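PDB 6H17: mutual gliding-motility protein MglA from Myxococcus xanthus DK 1622, which binds and hydrolyses GTP as a small Ras-like GTPase, acting as an intracellular switch that coordinates social and adventurous gliding and sets the direction of movement. Local coordinates for residues V16-G21 and E118-N123; K25-Q30 and V169-V174; T78-V83 and A87-I92. All coordinates share one frame; numbering follows the deposited sequence. Where two conformers were deposited one is given.

Contact 1. Residues V16-G21 and E118-N123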
loop_
_atom_site.group_PDB
_atom_site.type_symbol
_atom_site.label_atom_id
_atom_site.label_comp_id
_atom_site.label_asym_id
_atom_site.label_seq_id
_atom_site.Cartn_x
_atom_site.Cartn_y
_atom_site.Cartn_z
ATOM N N VAL A 16 -0.012 -0.356 4.164
ATOM C CA VAL A 16 -0.641 0.883 3.708
ATOM C C VAL A 16 -0.307 1.107 2.233
ATOM O O VAL A 16 0.870 1.124 1.849
ATOM C CB VAL A 16 -0.220 2.094 4.563
ATOM C CG1 VAL A 16 -0.805 3.379 3.982
ATOM C CG2 VAL A 16 -0.675 1.890 5.999
ATOM N N TYR A 17 -1.351 1.306 1.422
ATOM C CA TYR A 17 -1.241 1.750 0.035
ATOM C C TYR A 17 -1.278 3.272 0.023
ATOM O O TYR A 17 -2.249 3.887 0.501
ATOM C CB TYR A 17 -2.387 1.145 -0.779
ATOM C CG TYR A 17 -2.164 -0.297 -1.189
ATOM C CD1 TYR A 17 -1.969 -0.644 -2.504
ATOM C CD2 TYR A 17 -2.147 -1.321 -0.244
ATOM C CE1 TYR A 17 -1.761 -1.953 -2.889
ATOM C CE2 TYR A 17 -1.946 -2.629 -0.625
ATOM C CZ TYR A 17 -1.743 -2.935 -1.945
ATOM O OH TYR A 17 -1.522 -4.255 -2.278
ATOM N N TYR A 18 -0.237 3.865 -0.540
ATOM C CA TYR A 18 -0.014 5.303 -0.533
ATOM C C TYR A 18 0.114 5.779 -1.967
ATOM O O TYR A 18 0.337 4.977 -2.875
ATOM C CB TYR A 18 1.297 5.599 0.211
ATOM C CG TYR A 18 1.372 6.863 1.028
ATOM C CD1 TYR A 18 0.925 6.891 2.328
ATOM C CD2 TYR A 18 1.941 8.006 0.512
ATOM C CE1 TYR A 18 1.023 8.018 3.089
ATOM C CE2 TYR A 18 2.045 9.165 1.264
ATOM C CZ TYR A 18 1.577 9.157 2.565
ATOM O OH TYR A 18 1.685 10.262 3.386
ATOM N N GLY A 19 -0.010 7.086 -2.189
ATOM C CA GLY A 19 0.140 7.650 -3.511
ATOM C C GLY A 19 -0.801 8.814 -3.714
ATOM O O GLY A 19 -1.682 9.069 -2.899
ATOM N N PRO A 20 -0.652 9.525 -4.819
ATOM C CA PRO A 20 -1.376 10.794 -5.001
ATOM C C PRO A 20 -2.858 10.574 -5.278
ATOM O O PRO A 20 -3.340 9.458 -5.464
ATOM C CB PRO A 20 -0.637 11.437 -6.179
ATOM C CG PRO A 20 -0.106 10.286 -6.942
ATOM C CD PRO A 20 0.300 9.261 -5.910
ATOM N N GLY A 21 -3.602 11.673 -5.305
ATOM C CA GLY A 21 -5.025 11.579 -5.570
ATOM C C GLY A 21 -5.322 10.807 -6.824
ATOM O O GLY A 21 -4.642 10.968 -7.842
ATOM N N GLU A 118 7.596 11.987 -1.517
ATOM C CA GLU A 118 8.303 12.742 -0.488
ATOM C C GLU A 118 7.464 12.853 0.783
ATOM O O GLU A 118 7.993 12.747 1.903
ATOM C CB GLU A 118 8.702 14.116 -1.021
ATOM C CG GLU A 118 9.373 14.982 0.025
ATOM C CD GLU A 118 10.742 14.490 0.460
ATOM O OE1 GLU A 118 11.331 15.153 1.348
ATOM O OE2 GLU A 118 11.241 13.458 -0.046
ATOM N N ASN A 119 6.156 13.065 0.634
ATOM C CA ASN A 119 5.256 13.106 1.776
ATOM C C ASN A 119 5.269 11.796 2.546
ATOM O O ASN A 119 5.221 11.808 3.785
ATOM C CB ASN A 119 3.856 13.441 1.253
ATOM C CG ASN A 119 2.816 13.518 2.330
ATOM O OD1 ASN A 119 1.901 12.690 2.366
ATOM N ND2 ASN A 119 2.910 14.522 3.187
ATOM N N LEU A 120 5.322 10.657 1.843
ATOM C CA LEU A 120 5.467 9.366 2.513
ATOM C C LEU A 120 6.743 9.330 3.347
ATOM O O LEU A 120 6.730 8.916 4.511
ATOM C CB LEU A 120 5.494 8.240 1.478
ATOM C CG LEU A 120 5.767 6.823 1.996
ATOM C CD1 LEU A 120 4.737 6.376 3.019
ATOM C CD2 LEU A 120 5.844 5.857 0.806
ATOM N N ARG A 121 7.861 9.742 2.751
ATOM C CA ARG A 121 9.130 9.714 3.475
ATOM C C ARG A 121 9.071 10.593 4.715
ATOM O O ARG A 121 9.508 10.185 5.798
ATOM C CB ARG A 121 10.252 10.154 2.534
ATOM C CG ARG A 121 11.640 10.060 3.140
ATOM C CD ARG A 121 12.692 10.642 2.207
ATOM N NE ARG A 121 12.680 12.103 2.220
ATOM C CZ ARG A 121 13.237 12.844 3.175
ATOM N NH1 ARG A 121 13.845 12.260 4.197
ATOM N NH2 ARG A 121 13.182 14.168 3.110
ATOM N N ILE A 122 8.520 11.804 4.578
ATOM C CA ILE A 122 8.439 12.732 5.694
ATOM C C ILE A 122 7.513 12.203 6.774
ATOM O O ILE A 122 7.831 12.273 7.966
ATOM C CB ILE A 122 7.987 14.117 5.178
ATOM C CG1 ILE A 122 9.066 14.763 4.311
ATOM C CG2 ILE A 122 7.565 15.000 6.360
ATOM C CD1 ILE A 122 10.323 15.168 5.055
ATOM N N ASN A 123 6.359 11.673 6.387
ATOM C CA ASN A 123 5.411 11.193 7.389
ATOM C C ASN A 123 5.970 9.998 8.135
ATOM O O ASN A 123 5.748 9.863 9.347
ATOM C CB ASN A 123 4.060 10.890 6.749
ATOM C CG ASN A 123 3.256 12.151 6.511
ATOM O OD1 ASN A 123 3.552 13.216 7.067
ATOM N ND2 ASN A 123 2.240 12.051 5.691
#

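Contact 2. Residues K25-Q30 and V169-V174. With MG (magnesium ion), chain B; GSP (5'-guanosine-diphosphate-monothiophosphate), chain C.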
loop_
_atom_site.group_PDB
_atom_site.type_symbol
_atom_site.label_atom_id
_atom_site.label_comp_id
_atom_site.label_asym_id
_atom_site.label_seq_id
_atom_site.Cartn_x
_atom_site.Cartn_y
_atom_site.Cartn_z
ATOM N N LYS A 25 -5.229 3.474 -5.575
ATOM C CA LYS A 25 -5.111 2.728 -4.318
ATOM C C LYS A 25 -6.374 1.927 -4.014
ATOM O O LYS A 25 -6.319 0.705 -3.789
ATOM C CB LYS A 25 -4.820 3.702 -3.171
ATOM C CG LYS A 25 -3.523 4.494 -3.351
ATOM C CD LYS A 25 -3.291 5.566 -2.289
ATOM C CE LYS A 25 -4.314 6.671 -2.277
ATOM N NZ LYS A 25 -4.270 7.581 -3.453
ATOM N N THR A 26 -7.524 2.600 -3.991
ATOM C CA THR A 26 -8.790 1.924 -3.737
ATOM C C THR A 26 -9.018 0.818 -4.757
ATOM O O THR A 26 -9.457 -0.279 -4.403
ATOM C CB THR A 26 -9.919 2.952 -3.753
ATOM O OG1 THR A 26 -9.734 3.855 -2.646
ATOM C CG2 THR A 26 -11.299 2.280 -3.643
ATOM N N THR A 27 -8.697 1.085 -6.032
ATOM C CA THR A 27 -8.917 0.096 -7.089
ATOM C C THR A 27 -8.095 -1.160 -6.838
ATOM O O THR A 27 -8.575 -2.277 -7.074
ATOM C CB THR A 27 -8.536 0.711 -8.433
ATOM O OG1 THR A 27 -9.353 1.853 -8.699
ATOM C CG2 THR A 27 -8.759 -0.269 -9.585
ATOM N N ASN A 28 -6.860 -1.010 -6.348
ATOM C CA ASN A 28 -6.067 -2.179 -5.986
ATOM C C ASN A 28 -6.820 -3.054 -4.987
ATOM O O ASN A 28 -6.926 -4.274 -5.157
ATOM C CB ASN A 28 -4.715 -1.764 -5.381
ATOM C CG ASN A 28 -3.580 -1.697 -6.399
ATOM O OD1 ASN A 28 -2.839 -2.664 -6.559
ATOM N ND2 ASN A 28 -3.401 -0.554 -7.028
ATOM N N LEU A 29 -7.297 -2.456 -3.888
ATOM C CA LEU A 29 -7.995 -3.247 -2.867
ATOM C C LEU A 29 -9.294 -3.849 -3.391
ATOM O O LEU A 29 -9.668 -4.957 -2.994
ATOM C CB LEU A 29 -8.233 -2.430 -1.602
ATOM C CG LEU A 29 -7.104 -2.500 -0.571
ATOM C CD1 LEU A 29 -5.805 -1.928 -1.077
ATOM C CD2 LEU A 29 -7.523 -1.837 0.738
ATOM N N GLN A 30 -10.002 -3.135 -4.266
ATOM C CA GLN A 30 -11.233 -3.683 -4.842
ATOM C C GLN A 30 -10.934 -4.930 -5.660
ATOM O O GLN A 30 -11.663 -5.930 -5.579
ATOM C CB GLN A 30 -11.936 -2.618 -5.695
ATOM C CG GLN A 30 -12.524 -1.503 -4.854
ATOM C CD GLN A 30 -13.018 -0.266 -5.607
ATOM O OE1 GLN A 30 -12.529 0.101 -6.686
ATOM N NE2 GLN A 30 -13.984 0.416 -4.993
ATOM N N VAL A 169 -2.191 -2.412 -14.048
ATOM C CA VAL A 169 -3.436 -1.832 -14.555
ATOM C C VAL A 169 -4.484 -2.275 -13.531
ATOM O O VAL A 169 -5.080 -3.351 -13.653
ATOM C CB VAL A 169 -3.797 -2.299 -15.966
ATOM C CG1 VAL A 169 -5.053 -1.598 -16.445
ATOM C CG2 VAL A 169 -2.663 -2.048 -16.921
ATOM N N ALA A 170 -4.659 -1.485 -12.480
ATOM C CA ALA A 170 -5.385 -2.008 -11.325
ATOM C C ALA A 170 -6.802 -2.473 -11.650
ATOM O O ALA A 170 -7.218 -3.510 -11.095
ATOM C CB ALA A 170 -5.355 -0.998 -10.173
ATOM N N PRO A 171 -7.593 -1.795 -12.486
ATOM C CA PRO A 171 -8.976 -2.246 -12.704
ATOM C C PRO A 171 -9.071 -3.625 -13.315
ATOM O O PRO A 171 -10.068 -4.323 -13.089
ATOM C CB PRO A 171 -9.568 -1.170 -13.628
ATOM C CG PRO A 171 -8.733 0.048 -13.333
ATOM C CD PRO A 171 -7.340 -0.483 -13.106
ATOM N N THR A 172 -8.087 -4.029 -14.119
ATOM C CA THR A 172 -8.100 -5.340 -14.756
ATOM C C THR A 172 -7.228 -6.351 -14.028
ATOM O O THR A 172 -7.192 -7.525 -14.422
ATOM C CB THR A 172 -7.653 -5.241 -16.209
ATOM O OG1 THR A 172 -6.291 -4.791 -16.214
ATOM C CG2 THR A 172 -8.543 -4.281 -17.015
ATOM N N GLY A 173 -6.543 -5.934 -12.979
ATOM C CA GLY A 173 -5.734 -6.807 -12.171
ATOM C C GLY A 173 -4.280 -6.934 -12.566
ATOM O O GLY A 173 -3.524 -7.605 -11.843
ATOM N N VAL A 174 -3.842 -6.325 -13.668
ATOM C CA VAL A 174 -2.440 -6.472 -14.066
ATOM C C VAL A 174 -1.566 -6.001 -12.913
ATOM O O VAL A 174 -1.716 -4.870 -12.429
ATOM C CB VAL A 174 -2.148 -5.684 -15.337
ATOM C CG1 VAL A 174 -0.655 -5.799 -15.670
ATOM C CG2 VAL A 174 -3.005 -6.129 -16.513
HETATM MG MG MG B . -9.388 5.934 -2.658
HETATM P PG GSP C . -7.956 8.786 -3.554
HETATM O O3B GSP C . -7.736 7.917 -4.945
HETATM S S1G GSP C . -8.623 10.454 -4.097
HETATM O O2G GSP C . -8.902 7.934 -2.683
HETATM O O3G GSP C . -6.573 8.855 -2.900
HETATM P PB GSP C . -7.363 6.399 -5.202
HETATM O O1B GSP C . -5.893 6.240 -5.310
HETATM O O2B GSP C . -8.046 5.517 -4.226
HETATM P PA GSP C . -9.037 5.136 -7.199
HETATM O O1A GSP C . -8.548 3.783 -6.987
HETATM O O2A GSP C . -10.366 5.480 -6.684
HETATM O O3A GSP C . -7.973 6.199 -6.680
HETATM O "O5'" GSP C . -8.936 5.399 -8.770
HETATM C "C5'" GSP C . -9.280 6.665 -9.309
HETATM C "C4'" GSP C . -9.743 6.517 -10.753
HETATM O "O4'" GSP C . -8.667 5.988 -11.552
HETATM C "C3'" GSP C . -10.892 5.552 -10.886
HETATM O "O3'" GSP C . -11.800 6.027 -11.866
HETATM C "C2'" GSP C . -10.268 4.242 -11.364
HETATM O "O2'" GSP C . -11.108 3.409 -12.108
HETATM C "C1'" GSP C . -9.107 4.804 -12.197
HETATM N N9 GSP C . -7.982 3.891 -12.350
HETATM C C8 GSP C . -7.331 3.254 -11.339
HETATM N N7 GSP C . -6.345 2.487 -11.848
HETATM C C5 GSP C . -6.377 2.647 -13.209
HETATM C C6 GSP C . -5.620 2.101 -14.243
HETATM O O6 GSP C . -4.667 1.298 -14.099
HETATM N N1 GSP C . -5.963 2.486 -15.501
HETATM C C2 GSP C . -6.976 3.374 -15.761
HETATM N N2 GSP C . -7.231 3.706 -17.014
HETATM N N3 GSP C . -7.729 3.911 -14.774
HETATM C C4 GSP C . -7.405 3.523 -13.526
HETATM O O HOH W 1 -7.860 5.700 -1.193
HETATM O O HOH W 2 -10.785 6.123 -1.183
HETATM O O HOH W 3 -10.905 6.131 -4.063
#

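Contact 3. Residues T78-V83 and A87-I92. With GSP (5'-guanosine-diphosphate-monothiophosphate), chain C; SO4 (sulfate ion), chain D.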
loop_
_atom_site.group_PDB
_atom_site.type_symbol
_atom_site.label_atom_id
_atom_site.label_comp_id
_atom_site.label_asym_id
_atom_site.label_seq_id
_atom_site.Cartn_x
_atom_site.Cartn_y
_atom_site.Cartn_z
ATOM N N THR A 78 -5.908 1.895 2.535
ATOM C CA THR A 78 -5.504 2.997 1.667
ATOM C C THR A 78 -5.571 4.293 2.455
ATOM O O THR A 78 -6.008 4.320 3.610
ATOM C CB THR A 78 -6.388 3.099 0.423
ATOM O OG1 THR A 78 -7.706 3.514 0.799
ATOM C CG2 THR A 78 -6.435 1.792 -0.328
ATOM N N VAL A 79 -5.109 5.368 1.823
ATOM C CA VAL A 79 -5.170 6.702 2.405
ATOM C C VAL A 79 -5.856 7.625 1.412
ATOM O O VAL A 79 -5.931 7.311 0.211
ATOM C CB VAL A 79 -3.766 7.257 2.740
ATOM C CG1 VAL A 79 -2.998 6.295 3.636
ATOM C CG2 VAL A 79 -2.976 7.579 1.485
ATOM N N PRO A 80 -6.308 8.798 1.859
ATOM C CA PRO A 80 -6.746 9.827 0.904
ATOM C C PRO A 80 -5.523 10.543 0.362
ATOM O O PRO A 80 -4.767 11.163 1.117
ATOM C CB PRO A 80 -7.641 10.746 1.742
ATOM C CG PRO A 80 -7.326 10.434 3.152
ATOM C CD PRO A 80 -6.606 9.149 3.258
ATOM N N GLY A 81 -5.295 10.425 -0.935
ATOM C CA GLY A 81 -4.075 10.913 -1.538
ATOM C C GLY A 81 -4.042 12.354 -1.938
ATOM O O GLY A 81 -2.958 12.894 -2.196
ATOM N N GLN A 82 -5.185 13.030 -2.011
ATOM C CA GLN A 82 -5.167 14.431 -2.411
ATOM C C GLN A 82 -4.385 15.251 -1.387
ATOM O O GLN A 82 -4.458 15.002 -0.180
ATOM C CB GLN A 82 -6.591 14.954 -2.545
ATOM C CG GLN A 82 -7.377 14.380 -3.721
ATOM C CD GLN A 82 -8.826 14.800 -3.680
ATOM O OE1 GLN A 82 -9.661 14.133 -3.072
ATOM N NE2 GLN A 82 -9.132 15.921 -4.312
ATOM N N VAL A 83 -3.659 16.260 -1.881
ATOM C CA VAL A 83 -2.605 16.902 -1.090
ATOM C C VAL A 83 -3.103 17.396 0.264
ATOM O O VAL A 83 -2.386 17.308 1.263
ATOM C CB VAL A 83 -1.954 18.040 -1.898
ATOM C CG1 VAL A 83 -1.097 17.492 -3.001
ATOM C CG2 VAL A 83 -2.999 18.975 -2.451
ATOM N N ALA A 87 -3.315 15.131 7.334
ATOM C CA ALA A 87 -3.634 14.657 8.675
ATOM C C ALA A 87 -4.191 13.235 8.642
ATOM O O ALA A 87 -3.838 12.393 9.475
ATOM C CB ALA A 87 -4.616 15.611 9.360
ATOM N N SER A 88 -5.053 12.943 7.662
ATOM C CA SER A 88 -5.607 11.600 7.537
ATOM C C SER A 88 -4.522 10.590 7.213
ATOM O O SER A 88 -4.494 9.485 7.773
ATOM C CB SER A 88 -6.651 11.574 6.421
ATOM O OG SER A 88 -7.801 12.306 6.765
ATOM N N ARG A 89 -3.640 10.934 6.276
ATOM C CA ARG A 89 -2.564 10.027 5.918
ATOM C C ARG A 89 -1.709 9.703 7.128
ATOM O O ARG A 89 -1.293 8.555 7.317
ATOM C CB ARG A 89 -1.698 10.626 4.814
ATOM C CG ARG A 89 -2.435 10.796 3.498
ATOM C CD ARG A 89 -1.511 11.154 2.359
ATOM N NE ARG A 89 -0.989 12.509 2.383
ATOM C CZ ARG A 89 -1.630 13.558 1.906
ATOM N NH1 ARG A 89 -2.869 13.416 1.448
ATOM N NH2 ARG A 89 -1.060 14.756 1.904
ATOM N N LYS A 90 -1.430 10.708 7.960
ATOM C CA LYS A 90 -0.598 10.482 9.135
ATOM C C LYS A 90 -1.277 9.556 10.133
ATOM O O LYS A 90 -0.617 8.709 10.743
ATOM C CB LYS A 90 -0.225 11.831 9.755
ATOM C CG LYS A 90 0.732 12.592 8.851
ATOM C CD LYS A 90 0.777 14.076 9.118
ATOM C CE LYS A 90 1.416 14.355 10.440
ATOM N NZ LYS A 90 2.837 13.884 10.459
ATOM N N LEU A 91 -2.588 9.694 10.329
ATOM C CA LEU A 91 -3.288 8.780 11.222
ATOM C C LEU A 91 -3.167 7.345 10.725
ATOM O O LEU A 91 -2.862 6.423 11.496
ATOM C CB LEU A 91 -4.756 9.185 11.334
ATOM C CG LEU A 91 -5.062 10.507 12.038
ATOM C CD1 LEU A 91 -6.568 10.754 12.091
ATOM C CD2 LEU A 91 -4.470 10.533 13.435
ATOM N N ILE A 92 -3.382 7.138 9.427
ATOM C CA ILE A 92 -3.430 5.790 8.871
ATOM C C ILE A 92 -2.056 5.133 8.894
ATOM O O ILE A 92 -1.948 3.907 9.031
ATOM C CB ILE A 92 -4.062 5.832 7.461
ATOM C CG1 ILE A 92 -5.517 6.316 7.558
ATOM C CG2 ILE A 92 -3.957 4.464 6.775
ATOM C CD1 ILE A 92 -6.081 6.847 6.262
HETATM P PG GSP C . -7.956 8.786 -3.554
HETATM O O3B GSP C . -7.736 7.917 -4.945
HETATM S S1G GSP C . -8.623 10.454 -4.097
HETATM O O2G GSP C . -8.902 7.934 -2.683
HETATM O O3G GSP C . -6.573 8.855 -2.900
HETATM P PB GSP C . -7.363 6.399 -5.202
HETATM O O1B GSP C . -5.893 6.240 -5.310
HETATM O O2B GSP C . -8.046 5.517 -4.226
HETATM P PA GSP C . -9.037 5.136 -7.199
HETATM O O1A GSP C . -8.548 3.783 -6.987
HETATM O O2A GSP C . -10.366 5.480 -6.684
HETATM O O3A GSP C . -7.973 6.199 -6.680
HETATM O "O5'" GSP C . -8.936 5.399 -8.770
HETATM C "C5'" GSP C . -9.280 6.665 -9.309
HETATM C "C4'" GSP C . -9.743 6.517 -10.753
HETATM O "O4'" GSP C . -8.667 5.988 -11.552
HETATM C "C3'" GSP C . -10.892 5.552 -10.886
HETATM O "O3'" GSP C . -11.800 6.027 -11.866
HETATM C "C2'" GSP C . -10.268 4.242 -11.364
HETATM O "O2'" GSP C . -11.108 3.409 -12.108
HETATM C "C1'" GSP C . -9.107 4.804 -12.197
HETATM N N9 GSP C . -7.982 3.891 -12.350
HETATM C C8 GSP C . -7.331 3.254 -11.339
HETATM N N7 GSP C . -6.345 2.487 -11.848
HETATM C C5 GSP C . -6.377 2.647 -13.209
HETATM C C6 GSP C . -5.620 2.101 -14.243
HETATM O O6 GSP C . -4.667 1.298 -14.099
HETATM N N1 GSP C . -5.963 2.486 -15.501
HETATM C C2 GSP C . -6.976 3.374 -15.761
HETATM N N2 GSP C . -7.231 3.706 -17.014
HETATM N N3 GSP C . -7.729 3.911 -14.774
HETATM C C4 GSP C . -7.405 3.523 -13.526
HETATM S S SO4 D . -4.305 16.196 -5.996
HETATM O O1 SO4 D . -4.474 14.746 -6.089
HETATM O O2 SO4 D . -3.548 16.510 -4.779
HETATM O O3 SO4 D . -3.562 16.723 -7.137
HETATM O O4 SO4 D . -5.635 16.796 -5.902
#

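Contact 1. Residues V16-G21 and E118-N123
Tyr18, the last residue of strand 10-18, carries the first segment's side of its contact with Asn119, Leu120 and Asn123 of helix 110-125. This is strand-to-helix packing in the Ras-like GTPase fold, where the strand that leads into the P-loop is flanked by Val100 and Val102 of strand 98-104 and by Tyr77. Tyr18 leaves the strand toward the helix, and Leu120 covers one face of its ring. CD1 of Leu120 sits 3.9 Å from the centroid of the Tyr18 ring, 8° off the normal, a CH-pi contact almost over the centre. Leu120 CB packs 3.6 Å from Tyr18 CE2. The buried phenol oxygen is gripped twice. Asn123 ND2 donates to Tyr18 OH over 3.0 Å in a bent bond of 143°, while Asp86 takes a further hydrogen bond from the same amide. Asn119, with CG anti to the backbone N (chi1 -180°), swings its amide to the ring edge, and there Tyr18 OH donates to Asn119 OD1 at 2.6 Å, from above the carbonyl plane. The chain then turns away into the nucleotide-binding loop: Gly19 adopts backbone angles at which a side chain would collide with the preceding carbonyl oxygen, and Gly21 O accepts a hydrogen bond from Arg109 NH2.

Contact 2. Residues K25-Q30 and V169-V174
Thr27 meets Ala170 and Pro171 with one branch and the nucleotide with the other. Thr27 CB lies 4.0 Å from Ala170 CB and already borders the alpha-phosphate. At the fork, chi1 of -61° sets OG1 beside the backbone N and sends CG2 anti to it, toward the loop. There Thr27 CG2 is 3.5 Å from Ala170 CB and packs against Pro171 N and CG. The other branch, Thr27 OG1, donates to O1A of the GTP analogue at 2.7 Å, and Thr27 N donates to that same oxygen, so two bonds grip one phosphate oxygen. This is the start of the helix that follows the P-loop, or Walker A motif, of small GTPases: Lys25 NZ bridges the beta- and gamma-phosphates, reaching O1B and, at 2.7 Å, O3G. Thr26 OG1 binds magnesium at 2.1 Å, alongside two phosphate oxygens and three waters. On the loop side, Pro171 brings CD to 3.3 Å from C5 of the guanine. Ala170 N makes a weak bond of 3.2 Å to the guanine O6 and is also hydrogen-bonded to Asn141 OD1. Ala170 CB touches Asn28 ND2 at 3.7 Å, an amide nitrogen that is hydrogen-bonded to Gly24 O and to Gln139.

Contact 3. Residues T78-V83 and A87-I92
Arg89 reaches from helix 86-93 across Val79 to the carbonyls of Pro80, Gln82 and Val83. Its aliphatic part crosses the valine at about a right angle, with Arg89 CG 3.8 Å from Val79 CG2, and a bend at chi3 (-73°) turns the guanidinium toward the loop backbone. Arg89 NH1 donates to two oxygens, Pro80 O at 3.0 Å and Gln82 O at 2.8 Å, and Arg89 NH2 to Val83 O at 2.9 Å. All three acceptors lie near the guanidinium plane, yet the nitrogens sit above the carbonyl planes of Gln82 and Val83. Arg89 NE donates to Asn119 OD1, so that bonds on NE, NH1 and NH2 together fix the rotation. An alanine here is likely to leave these three carbonyls without their common donor and the loop freer to shift. One turn further along the helix, Ile92 slants across Val79, with Ile92 CG2 3.8 Å from Val79 CG1. Ile92 CD1 reaches the ring of Pro80, 3.8 Å from Pro80 CD. Ser88 CB rests against Pro80 CG at 3.5 Å. In the loop so held, Gly81 N donates to O3G of the GTP analogue at 2.8 Å. This strand-loop-helix element, with the glycine amide on the gamma-phosphate and a glutamine next to it, is typical of switch II in small GTPases.

How the contacts relate
Contacts 1 and 3 lie close together, their centres about 8 Å apart, whereas contact 2 is about 18 Å from contact 1 and about 19 Å from contact 3. Strand 10-18 of contact 1 leads into helix 25-35 of contact 2, and helix 86-93 of contact 3 lies beside helix 110-125 of contact 1. Along the chain, residues 16-21 and 25-30 come first, then 78-83 and 87-92, then 118-123 and finally 169-174; contact 3 is nested within the loops closed by both others, and contacts 1 and 2 cross. Lys25 of contact 2 touches Gly19 and Val79. Contacts 2 and 3 hold the nucleotide from guanine to gamma-phosphate, while contact 1 packs behind the phosphate-binding loops.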